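Long-range contacts in alpha-1,3-glucanase (Bacillus circulans, PDB 5ZRU), which probably hydrolyses alpha-1,3-glucan, this chain being the catalytic unit of a longer glycoside hydrolase of family 87: residues F356-S361 and A388-N394; M302-G306 and F323-D327. One frame throughout, in Å; residues are numbered along the deposited sequence.

Contact 1. Residues F356-S361 and A388-N394; sequences FAQGTS and APAGVNN
N394 reaches back to the turn of 356-361 and donates ND2 to the carbonyl oxygen of T360 at 2.9 Å. The bond is nearly straight (169°) and lies in the plane of the N394 amide, yet it meets T360 O from above its carbonyl plane. With CG beside the backbone N (chi1 -65°), the same amide runs obliquely past the ring of F356, CG standing 3.8 Å from F356 CD2, while OD1 is taken by the backbone N of S363. With an alanine in place of N394, T360 O and S363 N would lose their partners in its amide, and a gap would probably open beside the F356 ring. S361 OG is gripped from several sides: it donates to G359 O at 2.8 Å, accepts from V392 N at 3.1 Å, and accepts from a water that also donates to A390 O. At the other end, A388 CB sits against the Q358 amide, 3.8 Å from NE2; S383, V385 and D327 fix that amide. G359 CA comes to 3.0 Å from P389 O, where a side chain would clash, and its positive phi also suits glycine. The turn itself, type I' from A357 to T360, has A357 O accepting from both T360 N and T360 OG1. It packs on the loop after neighbouring strand 378-381, as adjacent coils do in the parallel beta-helix of the pectate-lyase-like clan.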
ATOM      1  N   PHE A 356      -7.017 -10.314   1.127  1.00  8.38           N
ATOM      2  CA  PHE A 356      -8.213 -11.076   1.502  1.00  8.21           C
ATOM      3  C   PHE A 356      -8.003 -12.522   1.058  1.00 10.23           C
ATOM      4  O   PHE A 356      -8.205 -12.850  -0.112  1.00 10.58           O
ATOM      5  CB  PHE A 356      -9.451 -10.492   0.826  1.00  9.22           C
ATOM      6  CG  PHE A 356      -9.911  -9.168   1.393  1.00  9.75           C
ATOM      7  CD1 PHE A 356      -9.495  -8.741   2.647  1.00  8.33           C
ATOM      8  CD2 PHE A 356     -10.782  -8.355   0.663  1.00  9.78           C
ATOM      9  CE1 PHE A 356      -9.940  -7.512   3.170  1.00  7.65           C
ATOM     10  CE2 PHE A 356     -11.236  -7.138   1.182  1.00 10.26           C
ATOM     11  CZ  PHE A 356     -10.814  -6.721   2.444  1.00  8.95           C
ATOM     12  N   ALA A 357      -7.613 -13.399   1.982  1.00 10.30           N
ATOM     13  CA  ALA A 357      -7.224 -14.763   1.627  1.00  9.75           C
ATOM     14  C   ALA A 357      -8.147 -15.774   2.305  1.00  9.91           C
ATOM     15  O   ALA A 357      -9.037 -15.419   3.079  1.00 10.05           O
ATOM     16  CB  ALA A 357      -5.762 -15.024   2.007  1.00  9.98           C
ATOM     17  N   GLN A 358      -7.934 -17.055   1.991  1.00 10.54           N
ATOM     18  CA  GLN A 358      -8.579 -18.146   2.739  1.00  9.54           C
ATOM     19  C   GLN A 358     -10.099 -18.009   2.773  1.00 11.60           C
ATOM     20  O   GLN A 358     -10.736 -18.233   3.810  1.00 12.39           O
ATOM     21  CB  GLN A 358      -8.022 -18.220   4.165  1.00 10.66           C
ATOM     22  CG  GLN A 358      -6.652 -18.861   4.247  1.00 10.75           C
ATOM     23  CD  GLN A 358      -6.717 -20.317   3.856  1.00 12.69           C
ATOM     24  OE1 GLN A 358      -6.491 -20.673   2.697  1.00 13.29           O
ATOM     25  NE2 GLN A 358      -7.045 -21.172   4.820  1.00 13.90           N
ATOM     26  N   GLY A 359     -10.687 -17.624   1.644  1.00  9.71           N
ATOM     27  CA  GLY A 359     -12.125 -17.556   1.532  1.00 12.89           C
ATOM     28  C   GLY A 359     -12.775 -16.313   2.093  1.00 10.95           C
ATOM     29  O   GLY A 359     -14.007 -16.262   2.164  1.00 11.19           O
ATOM     30  N   THR A 360     -11.992 -15.330   2.527  1.00 11.26           N
ATOM     31  CA  THR A 360     -12.538 -14.022   2.868  1.00 10.63           C
ATOM     32  C   THR A 360     -13.487 -13.568   1.768  1.00  8.76           C
ATOM     33  O   THR A 360     -13.130 -13.584   0.585  1.00 10.36           O
ATOM     34  CB  THR A 360     -11.401 -13.008   3.025  1.00  7.51           C
ATOM     35  OG1 THR A 360     -10.506 -13.434   4.063  1.00 10.64           O
ATOM     36  CG2 THR A 360     -11.965 -11.634   3.349  1.00  8.81           C
ATOM     37  N   SER A 361     -14.696 -13.164   2.160  1.00 10.57           N
ATOM     38  CA  SER A 361     -15.773 -12.899   1.212  1.00 10.66           C
ATOM     39  C   SER A 361     -16.545 -11.647   1.608  1.00 11.42           C
ATOM     40  O   SER A 361     -16.534 -11.216   2.766  1.00 12.16           O
ATOM     41  CB  SER A 361     -16.750 -14.086   1.118  1.00 10.20           C
ATOM     42  OG  SER A 361     -16.102 -15.232   0.591  1.00 12.15           O
ATOM     43  N   ALA A 388     -10.682 -24.124   3.144  1.00 16.18           N
ATOM     44  CA  ALA A 388     -11.337 -22.831   3.032  1.00 15.49           C
ATOM     45  C   ALA A 388     -12.167 -22.785   1.751  1.00 13.91           C
ATOM     46  O   ALA A 388     -11.745 -23.328   0.722  1.00 15.83           O
ATOM     47  CB  ALA A 388     -10.302 -21.705   3.024  1.00 12.95           C
ATOM     48  N   PRO A 389     -13.335 -22.148   1.772  1.00 13.66           N
ATOM     49  CA  PRO A 389     -14.115 -21.986   0.542  1.00 14.16           C
ATOM     50  C   PRO A 389     -13.492 -20.926  -0.348  1.00 12.52           C
ATOM     51  O   PRO A 389     -12.625 -20.157   0.068  1.00 13.50           O
ATOM     52  CB  PRO A 389     -15.478 -21.531   1.061  1.00 17.50           C
ATOM     53  CG  PRO A 389     -15.110 -20.686   2.244  1.00 14.68           C
ATOM     54  CD  PRO A 389     -13.967 -21.442   2.902  1.00 13.83           C
ATOM     55  N   ALA A 390     -13.968 -20.869  -1.585  1.00 13.49           N
ATOM     56  CA  ALA A 390     -13.512 -19.826  -2.497  1.00 13.99           C
ATOM     57  C   ALA A 390     -13.990 -18.454  -2.034  1.00 13.04           C
ATOM     58  O   ALA A 390     -15.177 -18.260  -1.753  1.00 12.70           O
ATOM     59  CB  ALA A 390     -14.009 -20.109  -3.912  1.00 18.60           C
ATOM     60  N   GLY A 391     -13.064 -17.496  -1.968  1.00  9.97           N
ATOM     61  CA  GLY A 391     -13.452 -16.131  -1.649  1.00 11.67           C
ATOM     62  C   GLY A 391     -14.256 -15.517  -2.785  1.00 11.44           C
ATOM     63  O   GLY A 391     -13.916 -15.662  -3.962  1.00 10.42           O
ATOM     64  N   VAL A 392     -15.346 -14.828  -2.422  1.00  9.60           N
ATOM     65  CA  VAL A 392     -16.251 -14.227  -3.399  1.00  9.35           C
ATOM     66  C   VAL A 392     -16.646 -12.809  -2.992  1.00 10.20           C
ATOM     67  O   VAL A 392     -16.632 -12.450  -1.812  1.00  9.05           O
ATOM     68  CB  VAL A 392     -17.535 -15.067  -3.609  1.00 11.96           C
ATOM     69  CG1 VAL A 392     -17.199 -16.458  -4.142  1.00 12.04           C
ATOM     70  CG2 VAL A 392     -18.349 -15.150  -2.314  1.00 11.81           C
ATOM     71  N   ASN A 393     -16.991 -12.002  -4.003  1.00  8.98           N
ATOM     72  CA  ASN A 393     -17.660 -10.708  -3.828  1.00  9.46           C
ATOM     73  C   ASN A 393     -16.862  -9.731  -2.962  1.00 11.44           C
ATOM     74  O   ASN A 393     -17.426  -9.025  -2.127  1.00  9.92           O
ATOM     75  CB  ASN A 393     -19.065 -10.896  -3.246  1.00 10.00           C
ATOM     76  CG  ASN A 393     -19.882 -11.906  -4.016  1.00 17.60           C
ATOM     77  OD1 ASN A 393     -19.657 -12.117  -5.210  1.00 13.66           O
ATOM     78  ND2 ASN A 393     -20.842 -12.547  -3.333  1.00 15.35           N
ATOM     79  N   ASN A 394     -15.550  -9.658  -3.165  1.00 11.38           N
ATOM     80  CA  ASN A 394     -14.761  -8.655  -2.461  1.00 11.61           C
ATOM     81  C   ASN A 394     -14.643  -7.386  -3.305  1.00 10.99           C
ATOM     82  O   ASN A 394     -14.730  -7.425  -4.534  1.00  9.69           O
ATOM     83  CB  ASN A 394     -13.378  -9.203  -2.105  1.00 10.15           C
ATOM     84  CG  ASN A 394     -13.458 -10.347  -1.105  1.00 10.39           C
ATOM     85  OD1 ASN A 394     -14.201 -10.270  -0.126  1.00 10.13           O
ATOM     86  ND2 ASN A 394     -12.710 -11.414  -1.353  1.00 10.12           N
TER
HETATM   87  O   HOH W   1     -16.998 -17.985   0.387  1.00 28.36           O

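Contact 2. Residues M302-G306 and F323-D327; sequences MDNFG and FWVGD
F305 CG lies beside its backbone N (chi1 -73°), which carries the ring across to V325, and chi1 of -173° in V325 turns CG1 anti to the backbone N and CG2 beside it, so that both methyls meet that ring. V325 CG2 lies over one face, 4.0 Å from the F305 ring centroid, in a CH-pi contact displaced toward the rim; CG1 comes to 3.6 Å from F305 CD1. The F323 side chain crosses that of F305 at about a right angle and offers its ring edge, CD2, to F305 CE2 at 4.1 Å. F271 meets F305 edge-to-face, and F301 of the neighbouring strand stacks on F323, carrying the aromatic packing from coil to coil.

On the polar side, N304 stretches its amide toward D327. ND2 donates to D327 OD1 at 2.9 Å, almost straight and within the amide plane, but arriving from above the carboxylate plane. R272 holds OD1 of N304, while H330, A329 and I334 bind the D327 carboxylate, so both buried groups are fixed in rotation and well supplied with partners.

Between these groups the backbones are joined more loosely. G326 N donates to D303 O at 3.3 Å, whereas the bond from D303 N to W324 O is weak; a water accepts from D303 N at 2.9 Å. Strands 301-302 and 323-325 run parallel, phenylalanines and V325 pack together beside them, and the chain turns a corner at D303, all consistent with neighbouring coils of the parallel beta-helix of the pectate-lyase-like clan to which domain D2 belongs.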
ATOM      1  N   MET A 302      -4.018  -9.626  11.640  1.00  8.10           N
ATOM      2  CA  MET A 302      -3.920 -11.013  11.197  1.00 11.81           C
ATOM      3  C   MET A 302      -5.073 -11.857  11.725  1.00  9.29           C
ATOM      4  O   MET A 302      -5.684 -11.538  12.746  1.00 11.27           O
ATOM      5  CB  MET A 302      -2.618 -11.670  11.683  1.00 11.08           C
ATOM      6  CG  MET A 302      -1.357 -11.060  11.152  1.00 18.71           C
ATOM      7  SD  MET A 302       0.092 -11.788  11.966  1.00 13.46           S
ATOM      8  CE  MET A 302       0.281 -10.730  13.414  1.00 12.16           C
ATOM      9  N   ASP A 303      -5.346 -12.946  10.993  1.00 10.51           N
ATOM     10  CA  ASP A 303      -6.122 -14.124  11.408  1.00 11.02           C
ATOM     11  C   ASP A 303      -7.638 -13.935  11.296  1.00  9.46           C
ATOM     12  O   ASP A 303      -8.128 -13.727  10.181  1.00 10.61           O
ATOM     13  CB  ASP A 303      -5.670 -14.568  12.801  1.00  9.02           C
ATOM     14  CG  ASP A 303      -4.216 -15.004  12.794  1.00 14.61           C
ATOM     15  OD1 ASP A 303      -3.850 -15.789  11.887  1.00 13.80           O
ATOM     16  OD2 ASP A 303      -3.436 -14.550  13.655  1.00 12.25           O
ATOM     17  N   ASN A 304      -8.404 -14.025  12.398  1.00  9.32           N
ATOM     18  CA  ASN A 304      -9.863 -14.225  12.328  1.00 10.11           C
ATOM     19  C   ASN A 304     -10.623 -12.918  12.571  1.00 10.91           C
ATOM     20  O   ASN A 304     -10.743 -12.465  13.710  1.00 11.49           O
ATOM     21  CB  ASN A 304     -10.322 -15.279  13.336  1.00  9.13           C
ATOM     22  CG  ASN A 304      -9.578 -16.585  13.201  1.00 11.13           C
ATOM     23  OD1 ASN A 304      -9.009 -17.083  14.172  1.00 13.67           O
ATOM     24  ND2 ASN A 304      -9.596 -17.163  12.010  1.00 10.46           N
ATOM     25  N   PHE A 305     -11.203 -12.354  11.514  1.00 11.09           N
ATOM     26  CA  PHE A 305     -11.809 -11.030  11.592  1.00 12.38           C
ATOM     27  C   PHE A 305     -13.331 -11.064  11.764  1.00 11.48           C
ATOM     28  O   PHE A 305     -13.950 -10.003  11.866  1.00 16.23           O
ATOM     29  CB  PHE A 305     -11.452 -10.208  10.343  1.00 10.01           C
ATOM     30  CG  PHE A 305     -10.009  -9.723  10.281  1.00  9.72           C
ATOM     31  CD1 PHE A 305      -8.963 -10.606  10.056  1.00  9.07           C
ATOM     32  CD2 PHE A 305      -9.716  -8.364  10.390  1.00 10.20           C
ATOM     33  CE1 PHE A 305      -7.641 -10.158   9.968  1.00  8.01           C
ATOM     34  CE2 PHE A 305      -8.392  -7.898  10.294  1.00  9.46           C
ATOM     35  CZ  PHE A 305      -7.356  -8.798  10.083  1.00 11.32           C
ATOM     36  N   GLY A 306     -13.954 -12.238  11.795  1.00 11.32           N
ATOM     37  CA  GLY A 306     -15.375 -12.297  12.129  1.00 12.01           C
ATOM     38  C   GLY A 306     -16.305 -11.844  11.010  1.00 15.23           C
ATOM     39  O   GLY A 306     -15.975 -11.908   9.824  1.00 14.94           O
ATOM     40  N   PHE A 323      -2.541  -5.791   6.279  1.00  8.72           N
ATOM     41  CA  PHE A 323      -3.585  -6.717   6.704  1.00  7.42           C
ATOM     42  C   PHE A 323      -3.382  -8.054   6.009  1.00  7.94           C
ATOM     43  O   PHE A 323      -3.195  -8.091   4.791  1.00 10.20           O
ATOM     44  CB  PHE A 323      -4.997  -6.219   6.310  1.00  7.22           C
ATOM     45  CG  PHE A 323      -5.467  -5.006   7.066  1.00 10.04           C
ATOM     46  CD1 PHE A 323      -4.929  -3.750   6.805  1.00  8.04           C
ATOM     47  CD2 PHE A 323      -6.455  -5.124   8.023  1.00  9.53           C
ATOM     48  CE1 PHE A 323      -5.385  -2.625   7.491  1.00  9.33           C
ATOM     49  CE2 PHE A 323      -6.915  -4.013   8.706  1.00  9.42           C
ATOM     50  CZ  PHE A 323      -6.385  -2.767   8.445  1.00  9.33           C
ATOM     51  N   TRP A 324      -3.490  -9.153   6.753  1.00  8.74           N
ATOM     52  CA  TRP A 324      -3.630 -10.477   6.137  1.00  8.97           C
ATOM     53  C   TRP A 324      -4.869 -11.148   6.721  1.00  8.19           C
ATOM     54  O   TRP A 324      -4.838 -11.655   7.847  1.00  9.77           O
ATOM     55  CB  TRP A 324      -2.388 -11.341   6.343  1.00 11.09           C
ATOM     56  CG  TRP A 324      -2.432 -12.554   5.468  1.00 11.81           C
ATOM     57  CD1 TRP A 324      -3.076 -13.739   5.721  1.00 11.62           C
ATOM     58  CD2 TRP A 324      -1.838 -12.684   4.171  1.00 12.14           C
ATOM     59  NE1 TRP A 324      -2.904 -14.601   4.651  1.00 13.09           N
ATOM     60  CE2 TRP A 324      -2.137 -13.976   3.698  1.00 14.37           C
ATOM     61  CE3 TRP A 324      -1.061 -11.831   3.370  1.00 12.10           C
ATOM     62  CZ2 TRP A 324      -1.698 -14.434   2.448  1.00 15.40           C
ATOM     63  CZ3 TRP A 324      -0.624 -12.291   2.134  1.00 14.33           C
ATOM     64  CH2 TRP A 324      -0.941 -13.577   1.687  1.00 12.18           C
ATOM     65  N   VAL A 325      -5.967 -11.135   5.970  1.00  7.86           N
ATOM     66  CA  VAL A 325      -7.249 -11.632   6.462  1.00  8.12           C
ATOM     67  C   VAL A 325      -7.362 -13.093   6.049  1.00 10.93           C
ATOM     68  O   VAL A 325      -7.457 -13.403   4.860  1.00  9.29           O
ATOM     69  CB  VAL A 325      -8.415 -10.799   5.919  1.00  7.95           C
ATOM     70  CG1 VAL A 325      -9.738 -11.216   6.575  1.00  8.67           C
ATOM     71  CG2 VAL A 325      -8.134  -9.330   6.184  1.00 10.23           C
ATOM     72  N   GLY A 326      -7.340 -13.993   7.028  1.00  9.90           N
ATOM     73  CA  GLY A 326      -7.424 -15.401   6.695  1.00 10.86           C
ATOM     74  C   GLY A 326      -7.179 -16.332   7.859  1.00 11.01           C
ATOM     75  O   GLY A 326      -6.277 -16.112   8.674  1.00 13.10           O
ATOM     76  N   ASP A 327      -7.988 -17.384   7.934  1.00 12.67           N
ATOM     77  CA  ASP A 327      -7.893 -18.368   9.001  1.00 12.53           C
ATOM     78  C   ASP A 327      -6.979 -19.512   8.597  1.00 12.68           C
ATOM     79  O   ASP A 327      -7.175 -20.121   7.540  1.00 11.46           O
ATOM     80  CB  ASP A 327      -9.265 -18.934   9.346  1.00 11.15           C
ATOM     81  CG  ASP A 327      -9.170 -20.067  10.339  1.00 13.22           C
ATOM     82  OD1 ASP A 327      -8.558 -19.851  11.411  1.00 15.90           O
ATOM     83  OD2 ASP A 327      -9.688 -21.162  10.043  1.00 12.92           O
TER
HETATM   84  O   HOH W   2      -4.096 -14.443   8.884  1.00 15.34           O

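Overall arrangement
Both contacts are mainly buried, with a few partly exposed members, and join neighbouring coils of the same beta-helix, their centres about 11 Å apart. Strands 323-325 and 354-357 pair side by side, so the second segment of contact 2 abuts the first of contact 1: A357 N probably donates to V325 O, and Q358 NE2 to D327 O. Contact 2 comes earlier in the chain and rests on aromatic and aliphatic packing, adding a carboxylate-amide bond at the corner. Contact 1 lies where the strand gives way to loops and relies chiefly on amide and hydroxyl bonds to backbone atoms, with glycines allowing close approach.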